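Local atomic coordinates of SnoaL-like domain-containing protein (Methylibium petroleiphilum PM1, PDB entry 3G16), a protein that is of unknown function but has the cystatin-like, NTF2-type fold of the SnoaL-like family, whose curved sheet and helices probably enclose a ligand pocket. Residues A[13-18]-A[115-120]; A[30-35]-A[57-62]; A[41-46]-A[120-125]; A[83-88]-A[110-115]. All coordinates share one frame; numbering follows the deposited sequence. Where two conformers were deposited one is given.

Contact 1: residues A[13-18]-A[115-120]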
loop_
_atom_site.group_PDB
_atom_site.type_symbol
_atom_site.label_atom_id
_atom_site.label_comp_id
_atom_site.label_asym_id
_atom_site.label_seq_id
_atom_site.Cartn_x
_atom_site.Cartn_y
_atom_site.Cartn_z
ATOM N N GLU A 13 8.947 -7.510 -12.528
ATOM C CA GLU A 13 8.469 -8.656 -11.765
ATOM C C GLU A 13 9.628 -9.549 -11.352
ATOM O O GLU A 13 9.652 -10.048 -10.236
ATOM C CB GLU A 13 7.474 -9.479 -12.578
ATOM C CG GLU A 13 6.929 -10.622 -11.812
ATOM C CD GLU A 13 5.786 -11.322 -12.491
ATOM O OE1 GLU A 13 5.283 -10.781 -13.509
ATOM O OE2 GLU A 13 5.389 -12.413 -12.000
ATOM N N LYS A 14 10.587 -9.763 -12.247
ATOM C CA LYS A 14 11.731 -10.617 -11.968
ATOM C C LYS A 14 12.553 -10.077 -10.817
ATOM O O LYS A 14 12.962 -10.843 -9.929
ATOM C CB LYS A 14 12.587 -10.830 -13.224
ATOM C CG LYS A 14 11.907 -11.762 -14.212
ATOM C CD LYS A 14 12.573 -11.778 -15.581
ATOM C CE LYS A 14 11.687 -12.418 -16.638
ATOM N NZ LYS A 14 12.056 -12.074 -17.946
ATOM N N VAL A 15 12.823 -8.765 -10.806
ATOM C CA VAL A 15 13.568 -8.210 -9.685
ATOM C C VAL A 15 12.808 -8.336 -8.363
ATOM O O VAL A 15 13.375 -8.720 -7.327
ATOM C CB VAL A 15 13.887 -6.733 -9.963
ATOM C CG1 VAL A 15 14.513 -6.030 -8.751
ATOM C CG2 VAL A 15 14.837 -6.615 -11.173
ATOM N N ILE A 16 11.507 -8.065 -8.382
ATOM C CA ILE A 16 10.704 -8.166 -7.170
ATOM C C ILE A 16 10.679 -9.595 -6.631
ATOM O O ILE A 16 10.884 -9.830 -5.428
ATOM C CB ILE A 16 9.300 -7.630 -7.442
ATOM C CG1 ILE A 16 9.341 -6.100 -7.467
ATOM C CG2 ILE A 16 8.294 -8.176 -6.376
ATOM C CD1 ILE A 16 8.055 -5.430 -8.056
ATOM N N ARG A 17 10.499 -10.561 -7.508
ATOM C CA ARG A 17 10.427 -11.914 -7.013
ATOM C C ARG A 17 11.825 -12.403 -6.508
ATOM O O ARG A 17 11.920 -13.194 -5.545
ATOM C CB ARG A 17 9.881 -12.862 -8.078
ATOM C CG ARG A 17 8.409 -12.568 -8.421
ATOM C CD ARG A 17 7.771 -13.729 -9.220
ATOM N NE ARG A 17 6.392 -13.425 -9.577
ATOM C CZ ARG A 17 5.322 -13.554 -8.786
ATOM N NH1 ARG A 17 5.400 -14.010 -7.521
ATOM N NH2 ARG A 17 4.134 -13.229 -9.283
ATOM N N THR A 18 12.894 -11.966 -7.186
ATOM C CA THR A 18 14.226 -12.304 -6.735
ATOM C C THR A 18 14.452 -11.731 -5.311
ATOM O O THR A 18 15.045 -12.332 -4.445
ATOM C CB THR A 18 15.307 -11.774 -7.674
ATOM O OG1 THR A 18 15.111 -12.372 -8.965
ATOM C CG2 THR A 18 16.716 -12.127 -7.159
ATOM N N GLY A 115 17.337 -0.670 -13.795
ATOM C CA GLY A 115 16.352 -1.724 -13.747
ATOM C C GLY A 115 16.229 -2.335 -12.368
ATOM O O GLY A 115 15.560 -3.360 -12.189
ATOM N N LEU A 116 16.762 -1.638 -11.357
ATOM C CA LEU A 116 16.738 -2.120 -9.980
ATOM C C LEU A 116 15.877 -1.223 -9.099
ATOM O O LEU A 116 15.506 -0.140 -9.476
ATOM C CB LEU A 116 18.153 -2.193 -9.431
ATOM C CG LEU A 116 19.048 -3.038 -10.339
ATOM C CD1 LEU A 116 20.515 -3.067 -9.564
ATOM C CD2 LEU A 116 18.610 -4.532 -10.498
ATOM N N ILE A 117 15.527 -1.717 -7.912
ATOM C CA ILE A 117 14.655 -0.992 -6.989
ATOM C C ILE A 117 15.423 0.146 -6.345
ATOM O O ILE A 117 16.543 -0.060 -5.853
ATOM C CB ILE A 117 14.109 -1.934 -5.921
ATOM C CG1 ILE A 117 13.222 -3.011 -6.567
ATOM C CG2 ILE A 117 13.300 -1.144 -4.907
ATOM C CD1 ILE A 117 12.874 -4.179 -5.648
ATOM N N ARG A 118 14.816 1.322 -6.306
ATOM C CA ARG A 118 15.439 2.489 -5.640
ATOM C C ARG A 118 14.762 2.868 -4.338
ATOM O O ARG A 118 15.370 3.512 -3.516
ATOM C CB ARG A 118 15.520 3.706 -6.583
ATOM C CG ARG A 118 14.235 4.365 -6.851
ATOM C CD ARG A 118 14.425 5.568 -7.760
ATOM N NE ARG A 118 13.201 6.305 -7.921
ATOM C CZ ARG A 118 13.034 7.240 -8.830
ATOM N NH1 ARG A 118 14.012 7.546 -9.689
ATOM N NH2 ARG A 118 11.885 7.876 -8.900
ATOM N N GLU A 119 13.519 2.469 -4.146
ATOM C CA GLU A 119 12.794 2.845 -2.937
ATOM C C GLU A 119 11.617 1.934 -2.725
ATOM O O GLU A 119 10.957 1.542 -3.685
ATOM C CB GLU A 119 12.280 4.275 -3.089
ATOM C CG GLU A 119 11.608 4.846 -1.855
ATOM C CD GLU A 119 11.287 6.312 -2.008
ATOM O OE1 GLU A 119 12.248 7.125 -2.038
ATOM O OE2 GLU A 119 10.108 6.655 -2.153
ATOM N N ILE A 120 11.331 1.646 -1.449
ATOM C CA ILE A 120 10.133 0.884 -1.050
ATOM C C ILE A 120 9.477 1.653 0.093
ATOM O O ILE A 120 10.188 2.113 1.011
ATOM C CB ILE A 120 10.422 -0.574 -0.633
ATOM C CG1 ILE A 120 11.159 -1.314 -1.757
ATOM C CG2 ILE A 120 9.121 -1.266 -0.211
ATOM C CD1 ILE A 120 11.546 -2.738 -1.402
#
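V15 and I16 of helix segment 13-18 meet the loop residue G115 and L116 and I117 of strand 116-124 wholly through apolar side chains and one carbonyl oxygen; no hydrogen bond crosses. E13 OE2 is gripped side-on by R17 one helical turn later: R17 NE lies 2.8 Å from E13 OE2, on the anti lone pair, while R17 NH2 meets the same oxygen from above the carboxylate plane. At K14 it is the backbone that matters, since its carbonyl O takes T18 OG1 at 2.8 Å on one face and T18 N on the other. V15 carries the contact. With CG1 anti to the backbone N (chi1 173°), that methyl sits 3.9 Å from I117 CG1, and the two side chains slide past each other in opposite directions. The second branch, CG2, lies 3.5 Å from G115 O and only loosely, at 4.4 Å, from L116 CD2. I16 contributes at its flank, its CG1 4.4 Å from I117 CD1, and also packs on I75 and L78 of strand 71-81. R17 and T18 take no part in the contact. I117 also rests on V108 and F110 of the neighbouring strand 100-111. The helix and strand axes approach to 8.8 Å and cross at -73°, so the helix runs steeply over this strand: helix 9-24 packed on the sheet, as in the cystatin-like fold.

Contact 2: residues A[30-35]-A[57-62]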
loop_
_atom_site.group_PDB
_atom_site.type_symbol
_atom_site.label_atom_id
_atom_site.label_comp_id
_atom_site.label_asym_id
_atom_site.label_seq_id
_atom_site.Cartn_x
_atom_site.Cartn_y
_atom_site.Cartn_z
ATOM N N LYS A 30 21.941 -11.780 -2.601
ATOM C CA LYS A 30 20.835 -11.860 -3.556
ATOM C C LYS A 30 19.952 -10.632 -3.395
ATOM O O LYS A 30 19.566 -10.002 -4.400
ATOM C CB LYS A 30 19.985 -13.143 -3.426
ATOM C CG LYS A 30 18.710 -13.095 -4.299
ATOM C CD LYS A 30 17.877 -14.396 -4.288
ATOM C CE LYS A 30 18.694 -15.592 -4.816
ATOM N NZ LYS A 30 17.938 -16.913 -4.888
HETATM N N MSE A 31 19.651 -10.258 -2.159
HETATM C CA MSE A 31 18.803 -9.089 -1.941
HETATM C C MSE A 31 19.486 -7.804 -2.436
HETATM O O MSE A 31 18.880 -6.973 -3.098
HETATM C CB MSE A 31 18.420 -8.972 -0.469
HETATM C CG MSE A 31 17.465 -10.001 0.049
HETATM SE SE MSE A 31 16.981 -9.706 1.892
HETATM C CE MSE A 31 18.353 -10.758 2.804
ATOM N N ILE A 32 20.760 -7.629 -2.106
ATOM C CA ILE A 32 21.477 -6.421 -2.463
ATOM C C ILE A 32 21.481 -6.184 -3.970
ATOM O O ILE A 32 21.393 -5.033 -4.438
ATOM C CB ILE A 32 22.931 -6.498 -1.904
ATOM C CG1 ILE A 32 22.903 -6.319 -0.388
ATOM C CG2 ILE A 32 23.845 -5.447 -2.526
ATOM C CD1 ILE A 32 24.245 -6.671 0.342
ATOM N N ALA A 33 21.551 -7.279 -4.734
ATOM C CA ALA A 33 21.594 -7.200 -6.198
ATOM C C ALA A 33 20.288 -6.716 -6.823
ATOM O O ALA A 33 20.238 -6.403 -8.013
ATOM C CB ALA A 33 21.978 -8.548 -6.773
ATOM N N CYS A 34 19.221 -6.654 -6.015
ATOM C CA CYS A 34 17.948 -6.186 -6.525
ATOM C C CYS A 34 17.718 -4.690 -6.393
ATOM O O CYS A 34 16.687 -4.181 -6.830
ATOM C CB CYS A 34 16.823 -6.859 -5.738
ATOM S SG CYS A 34 16.770 -8.665 -6.011
ATOM N N PHE A 35 18.661 -4.020 -5.729
ATOM C CA PHE A 35 18.565 -2.594 -5.450
ATOM C C PHE A 35 19.709 -1.765 -5.968
ATOM O O PHE A 35 20.834 -2.258 -6.060
ATOM C CB PHE A 35 18.647 -2.385 -3.925
ATOM C CG PHE A 35 17.478 -2.933 -3.148
ATOM C CD1 PHE A 35 16.304 -2.203 -3.021
ATOM C CD2 PHE A 35 17.534 -4.172 -2.540
ATOM C CE1 PHE A 35 15.228 -2.692 -2.314
ATOM C CE2 PHE A 35 16.446 -4.678 -1.838
ATOM C CZ PHE A 35 15.301 -3.931 -1.711
ATOM N N GLN A 57 21.854 -2.462 4.139
ATOM C CA GLN A 57 21.133 -2.367 5.404
ATOM C C GLN A 57 19.781 -3.068 5.328
ATOM O O GLN A 57 19.361 -3.761 6.268
ATOM C CB GLN A 57 20.962 -0.915 5.816
ATOM C CG GLN A 57 22.246 -0.287 6.373
ATOM C CD GLN A 57 23.440 -0.379 5.425
ATOM O OE1 GLN A 57 23.499 0.362 4.393
ATOM N NE2 GLN A 57 24.383 -1.282 5.726
ATOM N N ILE A 58 19.057 -2.877 4.224
ATOM C CA ILE A 58 17.807 -3.591 4.029
ATOM C C ILE A 58 18.100 -5.078 4.123
ATOM O O ILE A 58 17.425 -5.806 4.857
ATOM C CB ILE A 58 17.232 -3.218 2.629
ATOM C CG1 ILE A 58 16.827 -1.732 2.557
ATOM C CG2 ILE A 58 16.043 -4.116 2.301
ATOM C CD1 ILE A 58 16.524 -1.228 1.120
ATOM N N ALA A 59 19.121 -5.556 3.404
ATOM C CA ALA A 59 19.430 -6.968 3.351
ATOM C C ALA A 59 19.827 -7.526 4.719
ATOM O O ALA A 59 19.380 -8.600 5.125
ATOM C CB ALA A 59 20.548 -7.224 2.288
ATOM N N HIS A 60 20.672 -6.779 5.438
ATOM C CA HIS A 60 21.136 -7.243 6.740
ATOM C C HIS A 60 19.969 -7.372 7.712
ATOM O O HIS A 60 19.887 -8.349 8.487
ATOM C CB HIS A 60 22.197 -6.278 7.291
ATOM C CG HIS A 60 22.813 -6.754 8.565
ATOM N ND1 HIS A 60 23.397 -8.001 8.635
ATOM C CD2 HIS A 60 23.024 -6.161 9.766
ATOM C CE1 HIS A 60 23.930 -8.163 9.834
ATOM N NE2 HIS A 60 23.686 -7.085 10.549
ATOM N N ARG A 61 19.071 -6.385 7.690
ATOM C CA ARG A 61 17.979 -6.370 8.645
ATOM C C ARG A 61 16.965 -7.474 8.349
ATOM O O ARG A 61 16.487 -8.129 9.267
ATOM C CB ARG A 61 17.397 -4.954 8.740
ATOM C CG ARG A 61 18.445 -3.989 9.406
ATOM C CD ARG A 61 18.163 -2.545 9.275
ATOM N NE ARG A 61 19.373 -1.779 9.537
ATOM C CZ ARG A 61 19.433 -0.444 9.494
ATOM N NH1 ARG A 61 18.334 0.292 9.378
ATOM N NH2 ARG A 61 20.598 0.169 9.656
ATOM N N TRP A 62 16.708 -7.757 7.077
ATOM C CA TRP A 62 15.816 -8.881 6.778
ATOM C C TRP A 62 16.511 -10.200 7.107
ATOM O O TRP A 62 15.856 -11.116 7.585
ATOM C CB TRP A 62 15.316 -8.875 5.359
ATOM C CG TRP A 62 14.442 -7.753 4.964
ATOM C CD1 TRP A 62 14.398 -7.178 3.735
ATOM C CD2 TRP A 62 13.459 -7.047 5.761
ATOM N NE1 TRP A 62 13.465 -6.181 3.691
ATOM C CE2 TRP A 62 12.870 -6.084 4.915
ATOM C CE3 TRP A 62 12.991 -7.132 7.090
ATOM C CZ2 TRP A 62 11.867 -5.221 5.345
ATOM C CZ3 TRP A 62 11.960 -6.260 7.500
ATOM C CH2 TRP A 62 11.442 -5.307 6.628
#
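M31, a selenomethionine, lies against A59 and W62 through CB, selenium and CE. Its CB is 3.9 Å from A59 CB, and the bend at chi3 (-91°) brings CE to 3.3 Å from A59 O. The selenium passes 3.9 Å from W62 CB and approaches the indole at its edge, 86° off the normal of the five-membered ring: a Met-aromatic contact, the two side chains crossing at about a right angle. Next to it, I32 CG1 touches A59 CB at 3.7 Å, so the small alanine receives both neighbours. F35 brings its ring under I58: CD1 of I58 stands 4.2 Å from the ring centroid, 19° off the normal, a CH-pi contact, with I58 CG2 near CE2 and CZ. An alanine in place of F35 would probably leave both I58 branches without the aromatic surface they rest on. Further out, the type I turn from I32 to F35, with F35 N bonded to I32 O, places the F35 ring beside helix 55-69. Y19 meets the F35 ring edge-to-face and takes the hydrogen bond of W62 NE1, while F52 and W73 stack edge-to-face with the indole. W62 comes within about 3 Å of an unidentified ligand, consistent with helix 55-69, backed by helix 28-32, helping to wall the pocket of an NTF2-type fold.

Contact 3: residues A[41-46]-A[120-125]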
loop_
_atom_site.group_PDB
_atom_site.type_symbol
_atom_site.label_atom_id
_atom_site.label_comp_id
_atom_site.label_asym_id
_atom_site.label_seq_id
_atom_site.Cartn_x
_atom_site.Cartn_y
_atom_site.Cartn_z
ATOM N N HIS A 41 14.331 1.894 2.271
ATOM C CA HIS A 41 13.030 1.279 2.608
ATOM C C HIS A 41 12.426 2.085 3.757
ATOM O O HIS A 41 13.092 2.334 4.790
ATOM C CB HIS A 41 13.218 -0.143 3.092
ATOM C CG HIS A 41 12.012 -1.032 2.962
ATOM N ND1 HIS A 41 10.727 -0.687 3.369
ATOM C CD2 HIS A 41 11.932 -2.305 2.535
ATOM C CE1 HIS A 41 9.920 -1.726 3.162
ATOM N NE2 HIS A 41 10.625 -2.727 2.650
ATOM N N TYR A 42 11.195 2.547 3.572
ATOM C CA TYR A 42 10.448 3.289 4.584
ATOM C C TYR A 42 9.354 2.403 5.131
ATOM O O TYR A 42 8.810 1.516 4.437
ATOM C CB TYR A 42 9.847 4.539 3.963
ATOM C CG TYR A 42 10.860 5.507 3.416
ATOM C CD1 TYR A 42 11.426 6.440 4.222
ATOM C CD2 TYR A 42 11.271 5.479 2.091
ATOM C CE1 TYR A 42 12.379 7.330 3.756
ATOM C CE2 TYR A 42 12.219 6.368 1.605
ATOM C CZ TYR A 42 12.769 7.298 2.435
ATOM O OH TYR A 42 13.713 8.213 1.958
ATOM N N PHE A 43 8.958 2.747 6.362
ATOM C CA PHE A 43 7.954 2.011 7.134
ATOM C C PHE A 43 7.107 3.001 7.900
ATOM O O PHE A 43 7.498 4.138 8.055
ATOM C CB PHE A 43 8.639 1.068 8.165
ATOM C CG PHE A 43 9.592 0.122 7.551
ATOM C CD1 PHE A 43 9.159 -1.063 7.043
ATOM C CD2 PHE A 43 10.944 0.425 7.496
ATOM C CE1 PHE A 43 10.031 -1.966 6.470
ATOM C CE2 PHE A 43 11.839 -0.468 6.927
ATOM C CZ PHE A 43 11.405 -1.657 6.405
ATOM N N PRO A 44 5.980 2.519 8.430
ATOM C CA PRO A 44 5.258 3.436 9.312
ATOM C C PRO A 44 6.158 4.030 10.387
ATOM O O PRO A 44 7.023 3.310 10.938
ATOM C CB PRO A 44 4.171 2.531 9.895
ATOM C CG PRO A 44 3.933 1.517 8.881
ATOM C CD PRO A 44 5.295 1.235 8.263
ATOM N N ALA A 45 5.949 5.286 10.761
ATOM C CA ALA A 45 6.764 5.896 11.827
ATOM C C ALA A 45 6.514 5.049 13.090
ATOM O O ALA A 45 5.384 4.569 13.354
ATOM C CB ALA A 45 6.427 7.358 12.071
ATOM N N GLY A 46 7.588 4.790 13.802
ATOM C CA GLY A 46 7.548 3.988 15.010
ATOM C C GLY A 46 8.055 2.595 14.789
ATOM O O GLY A 46 8.281 1.862 15.768
ATOM N N ILE A 120 11.331 1.646 -1.449
ATOM C CA ILE A 120 10.133 0.884 -1.050
ATOM C C ILE A 120 9.477 1.653 0.093
ATOM O O ILE A 120 10.188 2.113 1.011
ATOM C CB ILE A 120 10.422 -0.574 -0.633
ATOM C CG1 ILE A 120 11.159 -1.314 -1.757
ATOM C CG2 ILE A 120 9.121 -1.266 -0.211
ATOM C CD1 ILE A 120 11.546 -2.738 -1.402
ATOM N N ARG A 121 8.167 1.853 0.022
ATOM C CA ARG A 121 7.387 2.532 1.081
ATOM C C ARG A 121 6.325 1.544 1.520
ATOM O O ARG A 121 5.432 1.236 0.736
ATOM C CB ARG A 121 6.784 3.818 0.542
ATOM C CG ARG A 121 7.817 4.814 0.023
ATOM C CD ARG A 121 7.220 6.166 -0.291
ATOM N NE ARG A 121 6.159 6.167 -1.279
ATOM C CZ ARG A 121 6.362 6.121 -2.596
ATOM N NH1 ARG A 121 7.576 6.037 -3.111
ATOM N NH2 ARG A 121 5.328 6.183 -3.417
ATOM N N ALA A 122 6.405 1.087 2.784
ATOM C CA ALA A 122 5.488 0.049 3.268
ATOM C C ALA A 122 4.457 0.557 4.268
ATOM O O ALA A 122 4.728 1.440 5.090
ATOM C CB ALA A 122 6.266 -1.094 3.926
ATOM N N PHE A 123 3.275 -0.037 4.155
ATOM C CA PHE A 123 2.070 0.302 4.925
ATOM C C PHE A 123 1.516 -0.990 5.480
ATOM O O PHE A 123 1.705 -2.054 4.874
ATOM C CB PHE A 123 1.043 0.973 4.033
ATOM C CG PHE A 123 1.604 2.187 3.337
ATOM C CD1 PHE A 123 1.576 3.427 3.920
ATOM C CD2 PHE A 123 2.251 2.065 2.126
ATOM C CE1 PHE A 123 2.137 4.552 3.302
ATOM C CE2 PHE A 123 2.821 3.175 1.488
ATOM C CZ PHE A 123 2.747 4.401 2.080
ATOM N N TYR A 124 0.797 -0.904 6.590
ATOM C CA TYR A 124 0.339 -2.087 7.302
ATOM C C TYR A 124 -1.142 -2.211 7.460
ATOM O O TYR A 124 -1.848 -1.209 7.606
ATOM C CB TYR A 124 0.902 -2.093 8.724
ATOM C CG TYR A 124 2.394 -2.193 8.900
ATOM C CD1 TYR A 124 3.247 -2.628 7.877
ATOM C CD2 TYR A 124 2.955 -1.938 10.153
ATOM C CE1 TYR A 124 4.646 -2.775 8.113
ATOM C CE2 TYR A 124 4.319 -2.084 10.375
ATOM C CZ TYR A 124 5.135 -2.483 9.356
ATOM O OH TYR A 124 6.476 -2.667 9.574
ATOM N N ALA A 125 -1.618 -3.465 7.545
ATOM C CA ALA A 125 -2.994 -3.731 7.941
ATOM C C ALA A 125 -3.065 -3.684 9.462
ATOM O O ALA A 125 -3.410 -4.675 10.124
ATOM C CB ALA A 125 -3.434 -5.117 7.435
#
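I120 and H41 pair across the strands, and the isoleucine lies over one face of the imidazole: I120 CG2 is 3.7 Å from the ring centroid, 23° off the normal. F43 CZ lies over the opposite face, while A122 CB stands at the edge, 3.8 Å from H41 CE1. With CG anti to the backbone N (chi1 -157°), the imidazole lies against I120; its ND1 donates to Y42 O at 3.1 Å from well above the carbonyl plane. A122 N reaches that same oxygen from the other face at 2.9 Å, so two donors share it. Y42 N bonds I120 O at 2.8 Å, nearly straight. These bonds join strands 39-42 and 116-124 as parallel neighbours in the mixed sheet of the cystatin-like fold, with H41 and I120 on one face and Y42 and R121 on the other. R121 forms salt bridges with E119, E109 and, across the dimer interface, E90 of the second subunit. The ladder does not continue at P44, which has no N-H to offer: its CD presses to 3.2 Å from A122 O, a buried oxygen without a partner in the model. P44 CG stands over the face of the Y124 ring, 3.9 Å from its centroid, a CH-pi contact with the two side chains crossing at about a right angle. Y124 OH hydrogen-bonds an unidentified ligand, probably from the crystallisation liquor.

Contact 4: residues A[83-88]-A[110-115]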
loop_
_atom_site.group_PDB
_atom_site.type_symbol
_atom_site.label_atom_id
_atom_site.label_comp_id
_atom_site.label_asym_id
_atom_site.label_seq_id
_atom_site.Cartn_x
_atom_site.Cartn_y
_atom_site.Cartn_z
ATOM N N GLU A 83 4.317 2.375 -17.331
ATOM C CA GLU A 83 4.344 3.774 -17.698
ATOM C C GLU A 83 5.183 4.568 -16.719
ATOM O O GLU A 83 5.895 5.463 -17.113
ATOM C CB GLU A 83 2.923 4.357 -17.725
ATOM C CG GLU A 83 2.852 5.806 -18.126
ATOM C CD GLU A 83 3.329 6.067 -19.552
ATOM O OE1 GLU A 83 3.170 5.171 -20.431
ATOM O OE2 GLU A 83 3.859 7.194 -19.776
ATOM N N THR A 84 5.090 4.220 -15.443
ATOM C CA THR A 84 5.777 4.954 -14.377
ATOM C C THR A 84 7.018 4.256 -13.816
ATOM O O THR A 84 7.723 4.807 -12.992
ATOM C CB THR A 84 4.797 5.235 -13.205
ATOM O OG1 THR A 84 4.357 3.992 -12.676
ATOM C CG2 THR A 84 3.615 6.090 -13.653
ATOM N N ALA A 85 7.238 3.013 -14.231
ATOM C CA ALA A 85 8.324 2.199 -13.695
ATOM C C ALA A 85 8.178 2.077 -12.176
ATOM O O ALA A 85 9.124 2.275 -11.399
ATOM C CB ALA A 85 9.742 2.738 -14.127
ATOM N N GLU A 86 6.959 1.750 -11.764
ATOM C CA GLU A 86 6.646 1.563 -10.364
ATOM C C GLU A 86 5.806 0.319 -10.222
ATOM O O GLU A 86 5.170 -0.141 -11.209
ATOM C CB GLU A 86 5.879 2.756 -9.773
ATOM C CG GLU A 86 6.662 4.074 -9.824
ATOM C CD GLU A 86 6.003 5.259 -9.089
ATOM O OE1 GLU A 86 4.839 5.136 -8.655
ATOM O OE2 GLU A 86 6.666 6.301 -8.928
ATOM N N ALA A 87 5.820 -0.257 -9.026
ATOM C CA ALA A 87 4.999 -1.401 -8.691
ATOM C C ALA A 87 4.411 -1.230 -7.300
ATOM O O ALA A 87 4.825 -0.391 -6.521
ATOM C CB ALA A 87 5.789 -2.706 -8.759
ATOM N N ALA A 88 3.417 -2.049 -7.012
ATOM C CA ALA A 88 2.856 -2.123 -5.674
ATOM C C ALA A 88 2.681 -3.609 -5.382
ATOM O O ALA A 88 2.329 -4.407 -6.240
ATOM C CB ALA A 88 1.516 -1.366 -5.518
ATOM N N PHE A 110 11.269 1.886 -9.220
ATOM C CA PHE A 110 12.454 1.458 -9.922
ATOM C C PHE A 110 13.280 2.626 -10.401
ATOM O O PHE A 110 12.769 3.686 -10.747
ATOM C CB PHE A 110 12.073 0.575 -11.114
ATOM C CG PHE A 110 11.726 -0.821 -10.705
ATOM C CD1 PHE A 110 10.448 -1.111 -10.200
ATOM C CD2 PHE A 110 12.641 -1.837 -10.762
ATOM C CE1 PHE A 110 10.143 -2.388 -9.799
ATOM C CE2 PHE A 110 12.314 -3.119 -10.366
ATOM C CZ PHE A 110 11.081 -3.383 -9.882
ATOM N N ASP A 111 14.578 2.388 -10.392
ATOM C CA ASP A 111 15.558 3.228 -11.099
ATOM C C ASP A 111 15.556 2.712 -12.549
ATOM O O ASP A 111 16.056 1.632 -12.826
ATOM C CB ASP A 111 16.937 3.064 -10.485
ATOM C CG ASP A 111 18.015 3.747 -11.257
ATOM O OD1 ASP A 111 17.862 4.933 -11.617
ATOM O OD2 ASP A 111 19.023 3.120 -11.545
ATOM N N ARG A 112 15.024 3.512 -13.453
ATOM C CA ARG A 112 14.945 3.119 -14.873
ATOM C C ARG A 112 16.319 2.913 -15.503
ATOM O O ARG A 112 16.450 2.074 -16.391
ATOM C CB ARG A 112 14.192 4.150 -15.672
ATOM C CG ARG A 112 12.729 4.349 -15.285
ATOM C CD ARG A 112 12.221 5.631 -15.922
ATOM N NE ARG A 112 10.823 5.960 -15.663
ATOM C CZ ARG A 112 9.808 5.598 -16.427
ATOM N NH1 ARG A 112 9.981 4.824 -17.484
ATOM N NH2 ARG A 112 8.565 6.011 -16.143
ATOM N N ALA A 113 17.322 3.646 -15.015
ATOM C CA ALA A 113 18.660 3.615 -15.589
ATOM C C ALA A 113 19.392 2.324 -15.279
ATOM O O ALA A 113 20.378 2.020 -15.964
ATOM C CB ALA A 113 19.474 4.831 -15.089
ATOM N N SER A 114 18.956 1.557 -14.275
ATOM C CA SER A 114 19.593 0.293 -13.931
ATOM C C SER A 114 18.644 -0.893 -13.935
ATOM O O SER A 114 19.114 -2.024 -14.014
ATOM C CB SER A 114 20.278 0.386 -12.550
ATOM O OG SER A 114 19.303 0.504 -11.526
ATOM N N GLY A 115 17.337 -0.670 -13.795
ATOM C CA GLY A 115 16.352 -1.724 -13.747
ATOM C C GLY A 115 16.229 -2.335 -12.368
ATOM O O GLY A 115 15.560 -3.360 -12.189
HETATM O O HOH W 1 7.793 4.157 -19.282
HETATM O O HOH W 2 10.344 4.901 -11.154
#
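A85 CB sits over the centre of the R112 guanidinium, 3.6 Å above its plane, so the methyl lies against the face of the flat cation. The arginine arrives with its chain extended from CG to NE, and chi4 of -91° then turns CZ out of that line. In the plane of the group R112 NH2 donates to E83 O at 2.9 Å, while NH1 donates to water 1, which lies 3.2 Å from E83 O, and also to P5 O. An alanine in place of R112 would probably leave E83 O without its NH2 donor and A85 CB without the flat group lying against it. F110 is turned differently: its ring presents an edge to A85 O and to A87 CB, the latter 4.5 Å from F110 CE1. The backbone makes the tie, F110 N to A85 O at 3.1 Å, and water 2 bonds both A85 O and F110 O. A85 takes left-handed backbone angles and, together with E86, faces D81. This is a G1 beta bulge, set where strand 71-81 turns into strand 86-95, at the open end of the hairpin formed by strands 86-95 and 100-111.

Contacts 1, 3 and 4 all reach the same mixed sheet, 1 and 3 through strand 116-124, where they share I120, and 1 and 4 through G115 at the turn from strand 100-111. The centres of contacts 1 and 4 are about 8 Å apart, those of 3 and 4 about 19 Å. Contact 2 lies among the helices, its centre about 11 Å from that of contact 1; W62 and I58 pack on F43 and H41 of contact 3. Along the chain, contacts 2 and 4 follow in series between the two segments of contact 1, whereas contact 3 crosses both 1 and 2. This ties helices to sheet, and contacts 3 and 4 also touch the second subunit.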